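PDB 6D6J: HIT family hydrolase from Legionella pneumophila subsp. pneumophila, which probably hydrolyses nucleotide-type substrates through a histidine triad, as relatives do, and binds a zinc ion. Local coordinates for residues Phe13-Ile16 and Glu20-Ala23; Phe35-Pro40 and His45-Pro50. All blocks are in the same frame, centred on the assembly; numbering follows the deposited sequence.

From the N terminus, the chain first runs through helix 12-17, which carries Cys14 to the zinc ion, and contact 1 closes the short loop behind it as residues 20-23 fold back along the helix end. The chain then enters the antiparallel sheet by strand 25-28. Contact 2 closes later, where strands 32-36 and 44-50 pair as a hairpin joined by residues 37-43. The two closures follow in series, neither nested nor crossed, with centres about 12 Å apart. They meet side by side: Ile16 CD1 lies 3.8 Å from Phe35 CE2, and Phe13 packs on Phe35, Leu47 and Ile49, so the zinc-bearing helix rests on the hairpin.

Contact 1 of 2, residues Phe13-Ile16 and Glu20-Ala23; sequences FCKI and EIPA. With ZN (zinc ion), chain G.
Glu20 opens the contact by giving its backbone N-H to Lys15 O, a bond of 2.9 Å at 161° that holds the chain against the end of helix 12-17. Its extended side chain crosses that of Lys15 at about a right angle, and OE1 comes 3.6 Å from Lys15 CG, beside the aliphatic part of the lysine. The charged ends do not meet: Lys15 NZ lies 6.1 Å from Glu20 OE1, so any attraction is probably weak.

Ile21 turns its branched side chain to the helix and so can touch two of its residues at once. In the conformer described, CG1 stands anti to the carbonyl carbon (chi1 -74°), which sends CD1 to Lys15 CB at 3.7 Å, while CG2 meets Ile16 CG1 at 4.0 Å. Ile21 N is buried here without a partner, but a water donates to both Ile21 O and Ile16 O. Beyond Pro22, the small Ala23 sets its CB 3.8 Å from Ile16 CG2.

Cys14, on the same helix, binds zinc through SG at 2.3 Å, alongside Cys11, His53 and His105. One backbone bond, one water bridge and modest apolar packing thus join loop to helix, at the cost of one buried N-H.

Contact 2 of 2, residues Phe35-Pro40 and His45-Pro50; sequences FRDIRP and HLLIIP
The hairpin of strands 32-36 and 44-50 is joined here, with Phe35 and Leu47 as an antiparallel hydrogen-bonded pair: Leu47 N donates to Phe35 O at 2.8 Å, and Phe35 N to Leu47 O. Arg36 and Leu46 follow as a non-hydrogen-bonded pair, the arginine's CG touching Leu46 CD2. Phe35 CG sits between its backbone N and carbonyl carbon (chi1 55°), bringing the ring over Leu47; Leu47 CD1 reaches CE2 of the ring at 3.7 Å, and Ile49 CD1 comes to its edge at CE1. Flat and branched apolar groups suit this buried face of the HIT-fold sheet, where Ile49 also touches His107, the predicted nucleotidylated histidine.

Past the strand, Asp37 N bonds to His45 O at 3.0 Å. The Asp37 side chain runs alongside His45, its CB 3.8 Å over the imidazole centroid in a CH-pi contact. OD2 also lies over the ring, 3.4 Å from His45 NE2 but too poorly angled to bond, the carboxylate turned 49° from the ring plane; OD1 accepts from Arg39 N, forming an Asx turn. Pro40 CB packs on His45 CB. Hydrogen bonds from ND1 to Gln41 N and NE2 to His109 ND1 fix the ring's rotation, while Trp118 of the second subunit packs against it.

Contact 1 of 2, residues Phe13-Ile16 and Glu20-Ala23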
ATOM      1  N   PHE B  13       1.112 -15.327 -11.272  1.00  7.48           N
ATOM      2  CA  PHE B  13       0.658 -14.044 -11.787  1.00  7.62           C
ATOM      3  C   PHE B  13       1.211 -13.752 -13.170  1.00  7.40           C
ATOM      4  O   PHE B  13       0.520 -13.108 -13.969  1.00  7.68           O
ATOM      5  CB  PHE B  13       0.969 -12.926 -10.793  1.00  7.58           C
ATOM      6  CG  PHE B  13       0.097 -12.955  -9.547  1.00  7.29           C
ATOM      7  CD1 PHE B  13      -0.923 -13.889  -9.394  1.00  8.13           C
ATOM      8  CD2 PHE B  13       0.322 -12.059  -8.523  1.00  8.03           C
ATOM      9  CE1 PHE B  13      -1.720 -13.901  -8.247  1.00  8.67           C
ATOM     10  CE2 PHE B  13      -0.470 -12.077  -7.363  1.00  8.96           C
ATOM     11  CZ  PHE B  13      -1.489 -12.999  -7.226  1.00  9.50           C
ATOM     12  N   CYS B  14       2.422 -14.239 -13.489  1.00  7.19           N
ATOM     13  CA  CYS B  14       2.875 -14.161 -14.871  1.00  7.89           C
ATOM     14  C   CYS B  14       1.964 -14.975 -15.775  1.00  7.44           C
ATOM     15  O   CYS B  14       1.620 -14.540 -16.880  1.00  8.73           O
ATOM     16  CB  CYS B  14       4.324 -14.638 -14.986  1.00  8.20           C
ATOM     17  SG  CYS B  14       5.565 -13.412 -14.442  1.00  7.73           S
ATOM     18  N   LYS B  15       1.543 -16.156 -15.317  1.00  7.51           N
ATOM     19  CA  LYS B  15       0.628 -16.958 -16.124  1.00  8.24           C
ATOM     20  C   LYS B  15      -0.689 -16.236 -16.367  1.00  8.15           C
ATOM     21  O   LYS B  15      -1.220 -16.270 -17.490  1.00  9.06           O
ATOM     22  CB  LYS B  15       0.398 -18.319 -15.479  1.00 10.30           C
ATOM     23  CG  LYS B  15       1.619 -19.232 -15.549  1.00 13.41           C
ATOM     24  CD  LYS B  15       1.339 -20.551 -14.843  1.00 17.18           C
ATOM     25  CE  LYS B  15       2.577 -21.432 -14.744  1.00 20.85           C
ATOM     26  NZ  LYS B  15       2.332 -22.626 -13.884  1.00 23.28           N
ATOM     27  N   ILE B  16      -1.232 -15.577 -15.336  1.00  8.33           N
ATOM     28  CA  ILE B  16      -2.445 -14.788 -15.519  1.00  8.44           C
ATOM     29  C   ILE B  16      -2.194 -13.658 -16.506  1.00  8.63           C
ATOM     30  O   ILE B  16      -3.000 -13.414 -17.411  1.00  9.91           O
ATOM     31  CB  ILE B  16      -2.956 -14.272 -14.161  1.00  8.71           C
ATOM     32  CG1 ILE B  16      -3.495 -15.454 -13.333  1.00  9.02           C
ATOM     33  CG2 ILE B  16      -4.035 -13.198 -14.352  1.00  9.54           C
ATOM     34  CD1 ILE B  16      -3.897 -15.113 -11.896  1.00  9.67           C
ATOM     35  N   GLU B  20      -2.760 -17.492 -19.629  1.00 12.48           N
ATOM     36  CA  GLU B  20      -2.685 -18.944 -19.539  1.00 13.05           C
ATOM     37  C   GLU B  20      -3.555 -19.533 -18.434  1.00 13.67           C
ATOM     38  O   GLU B  20      -3.764 -20.750 -18.416  1.00 16.14           O
ATOM     39  CB  GLU B  20      -1.230 -19.355 -19.318  1.00 12.82           C
ATOM     40  CG  GLU B  20      -0.330 -18.944 -20.483  1.00 13.55           C
ATOM     41  CD  GLU B  20       1.133 -19.195 -20.213  1.00 14.60           C
ATOM     42  OE1 GLU B  20       1.455 -19.748 -19.143  1.00 16.95           O
ATOM     43  OE2 GLU B  20       1.957 -18.839 -21.076  1.00 13.78           O
ATOM     44  N   ILE B  21      -4.059 -18.702 -17.525  1.00 12.35           N
ATOM     45  CA  ILE B  21      -4.922 -19.128 -16.428  0.56 13.19           C
ATOM     46  C   ILE B  21      -6.115 -18.187 -16.442  1.00 12.87           C
ATOM     47  O   ILE B  21      -5.936 -16.968 -16.519  1.00 12.71           O
ATOM     48  CB  ILE B  21      -4.172 -19.065 -15.087  0.56 14.79           C
ATOM     49  CG1 ILE B  21      -3.178 -20.225 -15.009  0.56 15.96           C
ATOM     50  CG2 ILE B  21      -5.142 -19.059 -13.890  0.56 15.38           C
ATOM     51  CD1 ILE B  21      -2.279 -20.181 -13.833  0.56 16.43           C
ATOM     52  N   PRO B  22      -7.343 -18.689 -16.369  1.00 13.50           N
ATOM     53  CA  PRO B  22      -8.496 -17.783 -16.420  0.50 13.50           C
ATOM     54  C   PRO B  22      -8.559 -16.885 -15.193  1.00 11.86           C
ATOM     55  O   PRO B  22      -8.206 -17.285 -14.078  1.00 12.63           O
ATOM     56  CB  PRO B  22      -9.699 -18.729 -16.487  0.50 15.15           C
ATOM     57  CG  PRO B  22      -9.205 -20.026 -15.924  0.50 15.75           C
ATOM     58  CD  PRO B  22      -7.747 -20.104 -16.279  0.50 14.86           C
ATOM     59  N   ALA B  23      -8.992 -15.653 -15.413  1.00  9.48           N
ATOM     60  CA  ALA B  23      -9.117 -14.671 -14.346  1.00  8.22           C
ATOM     61  C   ALA B  23     -10.078 -13.608 -14.830  1.00  7.17           C
ATOM     62  O   ALA B  23     -10.257 -13.433 -16.032  1.00  7.83           O
ATOM     63  CB  ALA B  23      -7.766 -14.036 -14.005  1.00  9.49           C
TER
HETATM   64 ZN    ZN G 200       5.497 -13.254 -12.158  0.93  7.24          ZN
HETATM   65  O   HOH W   1      -5.446 -14.725 -17.866  1.00 17.57           O

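Contact 2 of 2, residues Phe35-Pro40 and His45-Pro50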
ATOM      1  N   PHE B  35      -7.074  -7.634 -11.645  1.00  5.20           N
ATOM      2  CA  PHE B  35      -7.989  -8.764 -11.744  1.00  5.45           C
ATOM      3  C   PHE B  35      -8.513  -9.108 -10.357  1.00  5.04           C
ATOM      4  O   PHE B  35      -7.956  -8.689  -9.336  1.00  5.51           O
ATOM      5  CB  PHE B  35      -7.320  -9.977 -12.432  1.00  6.56           C
ATOM      6  CG  PHE B  35      -6.031 -10.412 -11.795  1.00  6.64           C
ATOM      7  CD1 PHE B  35      -4.830  -9.816 -12.152  1.00  8.76           C
ATOM      8  CD2 PHE B  35      -6.016 -11.435 -10.856  1.00  7.51           C
ATOM      9  CE1 PHE B  35      -3.640 -10.224 -11.562  1.00  9.40           C
ATOM     10  CE2 PHE B  35      -4.827 -11.836 -10.263  1.00  8.37           C
ATOM     11  CZ  PHE B  35      -3.646 -11.231 -10.620  1.00  8.76           C
ATOM     12  N   ARG B  36      -9.591  -9.889 -10.315  1.00  5.43           N
ATOM     13  CA  ARG B  36     -10.146 -10.277  -9.021  1.00  5.41           C
ATOM     14  C   ARG B  36      -9.273 -11.305  -8.305  1.00  5.39           C
ATOM     15  O   ARG B  36      -8.781 -12.260  -8.912  1.00  6.40           O
ATOM     16  CB  ARG B  36     -11.524 -10.902  -9.204  1.00  6.12           C
ATOM     17  CG  ARG B  36     -12.610  -9.940  -9.661  1.00  5.87           C
ATOM     18  CD  ARG B  36     -13.945 -10.642  -9.651  1.00  6.31           C
ATOM     19  NE  ARG B  36     -15.062  -9.754  -9.927  1.00  6.72           N
ATOM     20  CZ  ARG B  36     -16.323 -10.126  -9.744  1.00  5.72           C
ATOM     21  NH1 ARG B  36     -16.587 -11.360  -9.326  1.00  6.42           N
ATOM     22  NH2 ARG B  36     -17.311  -9.282  -9.984  1.00  6.33           N
ATOM     23  N   ASP B  37      -9.130 -11.146  -6.989  1.00  5.35           N
ATOM     24  CA  ASP B  37      -8.569 -12.218  -6.166  1.00  5.28           C
ATOM     25  C   ASP B  37      -9.606 -13.332  -6.060  1.00  5.29           C
ATOM     26  O   ASP B  37     -10.763 -13.071  -5.726  1.00  6.33           O
ATOM     27  CB  ASP B  37      -8.244 -11.653  -4.775  1.00  6.10           C
ATOM     28  CG  ASP B  37      -7.400 -12.580  -3.915  1.00  7.41           C
ATOM     29  OD1 ASP B  37      -7.622 -13.802  -3.891  1.00  8.05           O
ATOM     30  OD2 ASP B  37      -6.523 -12.058  -3.201  1.00  9.38           O
ATOM     31  N   ILE B  38      -9.209 -14.574  -6.356  1.00  6.19           N
ATOM     32  CA  ILE B  38     -10.149 -15.694  -6.299  1.00  6.33           C
ATOM     33  C   ILE B  38     -10.618 -16.003  -4.886  1.00  5.84           C
ATOM     34  O   ILE B  38     -11.644 -16.666  -4.732  1.00  6.44           O
ATOM     35  CB  ILE B  38      -9.603 -16.988  -6.940  1.00  6.96           C
ATOM     36  CG1 ILE B  38      -8.295 -17.453  -6.273  1.00  8.58           C
ATOM     37  CG2 ILE B  38      -9.440 -16.828  -8.441  1.00  8.80           C
ATOM     38  CD1 ILE B  38      -7.930 -18.881  -6.629  1.00  9.98           C
ATOM     39  N   ARG B  39      -9.895 -15.555  -3.856  1.00  5.76           N
ATOM     40  CA  ARG B  39     -10.253 -15.784  -2.455  0.54  6.16           C
ATOM     41  C   ARG B  39     -10.501 -14.428  -1.804  1.00  6.00           C
ATOM     42  O   ARG B  39      -9.721 -13.973  -0.956  1.00  6.62           O
ATOM     43  CB  ARG B  39      -9.146 -16.537  -1.717  0.54  6.98           C
ATOM     44  CG  ARG B  39      -8.958 -17.968  -2.172  0.54  9.05           C
ATOM     45  CD  ARG B  39      -8.028 -18.714  -1.221  0.54 11.42           C
ATOM     46  NE  ARG B  39      -8.208 -20.166  -1.262  0.54 13.76           N
ATOM     47  CZ  ARG B  39      -7.708 -20.958  -2.205  0.54 15.09           C
ATOM     48  NH1 ARG B  39      -6.997 -20.439  -3.203  0.54 15.87           N
ATOM     49  NH2 ARG B  39      -7.930 -22.272  -2.160  0.54 15.49           N
ATOM     50  N   PRO B  40     -11.577 -13.753  -2.181  1.00  5.05           N
ATOM     51  CA  PRO B  40     -11.778 -12.376  -1.722  1.00  5.33           C
ATOM     52  C   PRO B  40     -12.005 -12.322  -0.219  1.00  5.52           C
ATOM     53  O   PRO B  40     -12.724 -13.142   0.361  1.00  6.74           O
ATOM     54  CB  PRO B  40     -13.028 -11.932  -2.500  1.00  5.97           C
ATOM     55  CG  PRO B  40     -13.766 -13.227  -2.772  1.00  5.89           C
ATOM     56  CD  PRO B  40     -12.658 -14.203  -3.078  1.00  5.42           C
ATOM     57  N   HIS B  45     -12.611  -7.543  -3.856  1.00  4.56           N
ATOM     58  CA  HIS B  45     -11.184  -7.701  -3.571  1.00  4.74           C
ATOM     59  C   HIS B  45     -10.447  -7.847  -4.898  1.00  4.38           C
ATOM     60  O   HIS B  45     -10.567  -8.869  -5.590  1.00  5.14           O
ATOM     61  CB  HIS B  45     -10.976  -8.903  -2.650  1.00  5.46           C
ATOM     62  CG  HIS B  45      -9.576  -9.088  -2.162  1.00  4.86           C
ATOM     63  ND1 HIS B  45      -9.289  -9.982  -1.152  1.00  5.89           N
ATOM     64  CD2 HIS B  45      -8.391  -8.557  -2.557  1.00  6.02           C
ATOM     65  CE1 HIS B  45      -7.986  -9.990  -0.942  1.00  6.56           C
ATOM     66  NE2 HIS B  45      -7.416  -9.127  -1.771  1.00  6.45           N
ATOM     67  N   LEU B  46      -9.688  -6.821  -5.260  1.00  4.66           N
ATOM     68  CA  LEU B  46      -8.983  -6.767  -6.531  1.00  4.55           C
ATOM     69  C   LEU B  46      -7.481  -6.768  -6.280  1.00  4.44           C
ATOM     70  O   LEU B  46      -7.005  -6.369  -5.213  1.00  5.62           O
ATOM     71  CB  LEU B  46      -9.417  -5.528  -7.332  1.00  6.37           C
ATOM     72  CG  LEU B  46     -10.942  -5.462  -7.559  1.00  7.03           C
ATOM     73  CD1 LEU B  46     -11.375  -4.129  -8.130  1.00  8.80           C
ATOM     74  CD2 LEU B  46     -11.443  -6.606  -8.441  1.00  9.45           C
ATOM     75  N   LEU B  47      -6.741  -7.209  -7.292  1.00  5.19           N
ATOM     76  CA  LEU B  47      -5.283  -7.241  -7.274  1.00  5.23           C
ATOM     77  C   LEU B  47      -4.775  -6.417  -8.446  1.00  4.52           C
ATOM     78  O   LEU B  47      -5.266  -6.570  -9.570  1.00  5.58           O
ATOM     79  CB  LEU B  47      -4.787  -8.683  -7.447  1.00  6.19           C
ATOM     80  CG  LEU B  47      -5.271  -9.638  -6.355  1.00  6.98           C
ATOM     81  CD1 LEU B  47      -4.922 -11.081  -6.674  1.00  8.59           C
ATOM     82  CD2 LEU B  47      -4.709  -9.235  -5.008  1.00  8.41           C
ATOM     83  N   ILE B  48      -3.809  -5.534  -8.192  1.00  4.42           N
ATOM     84  CA  ILE B  48      -3.197  -4.714  -9.237  1.00  4.74           C
ATOM     85  C   ILE B  48      -1.730  -5.113  -9.298  1.00  4.60           C
ATOM     86  O   ILE B  48      -1.020  -5.053  -8.282  1.00  4.74           O
ATOM     87  CB  ILE B  48      -3.368  -3.199  -8.988  1.00  4.92           C
ATOM     88  CG1 ILE B  48      -4.848  -2.790  -8.769  1.00  5.75           C
ATOM     89  CG2 ILE B  48      -2.808  -2.416 -10.181  1.00  5.81           C
ATOM     90  CD1 ILE B  48      -5.400  -2.964  -7.369  1.00  6.53           C
ATOM     91  N   ILE B  49      -1.288  -5.556 -10.472  1.00  5.02           N
ATOM     92  CA  ILE B  49       0.063  -6.109 -10.625  1.00  4.58           C
ATOM     93  C   ILE B  49       0.809  -5.426 -11.763  1.00  4.86           C
ATOM     94  O   ILE B  49       0.191  -4.979 -12.747  1.00  5.63           O
ATOM     95  CB  ILE B  49       0.064  -7.639 -10.849  1.00  5.59           C
ATOM     96  CG1 ILE B  49      -0.476  -8.037 -12.244  1.00  6.72           C
ATOM     97  CG2 ILE B  49      -0.681  -8.339  -9.734  1.00  7.35           C
ATOM     98  CD1 ILE B  49      -0.172  -9.476 -12.602  1.00  8.22           C
ATOM     99  N   PRO B  50       2.135  -5.371 -11.698  1.00  5.22           N
ATOM    100  CA  PRO B  50       2.903  -5.099 -12.918  1.00  5.52           C
ATOM    101  C   PRO B  50       2.876  -6.317 -13.831  1.00  5.41           C
ATOM    102  O   PRO B  50       2.834  -7.461 -13.367  1.00  6.38           O
ATOM    103  CB  PRO B  50       4.321  -4.863 -12.381  1.00  6.65           C
ATOM    104  CG  PRO B  50       4.420  -5.759 -11.172  1.00  7.31           C
ATOM    105  CD  PRO B  50       3.003  -5.807 -10.584  1.00  6.15           C
TER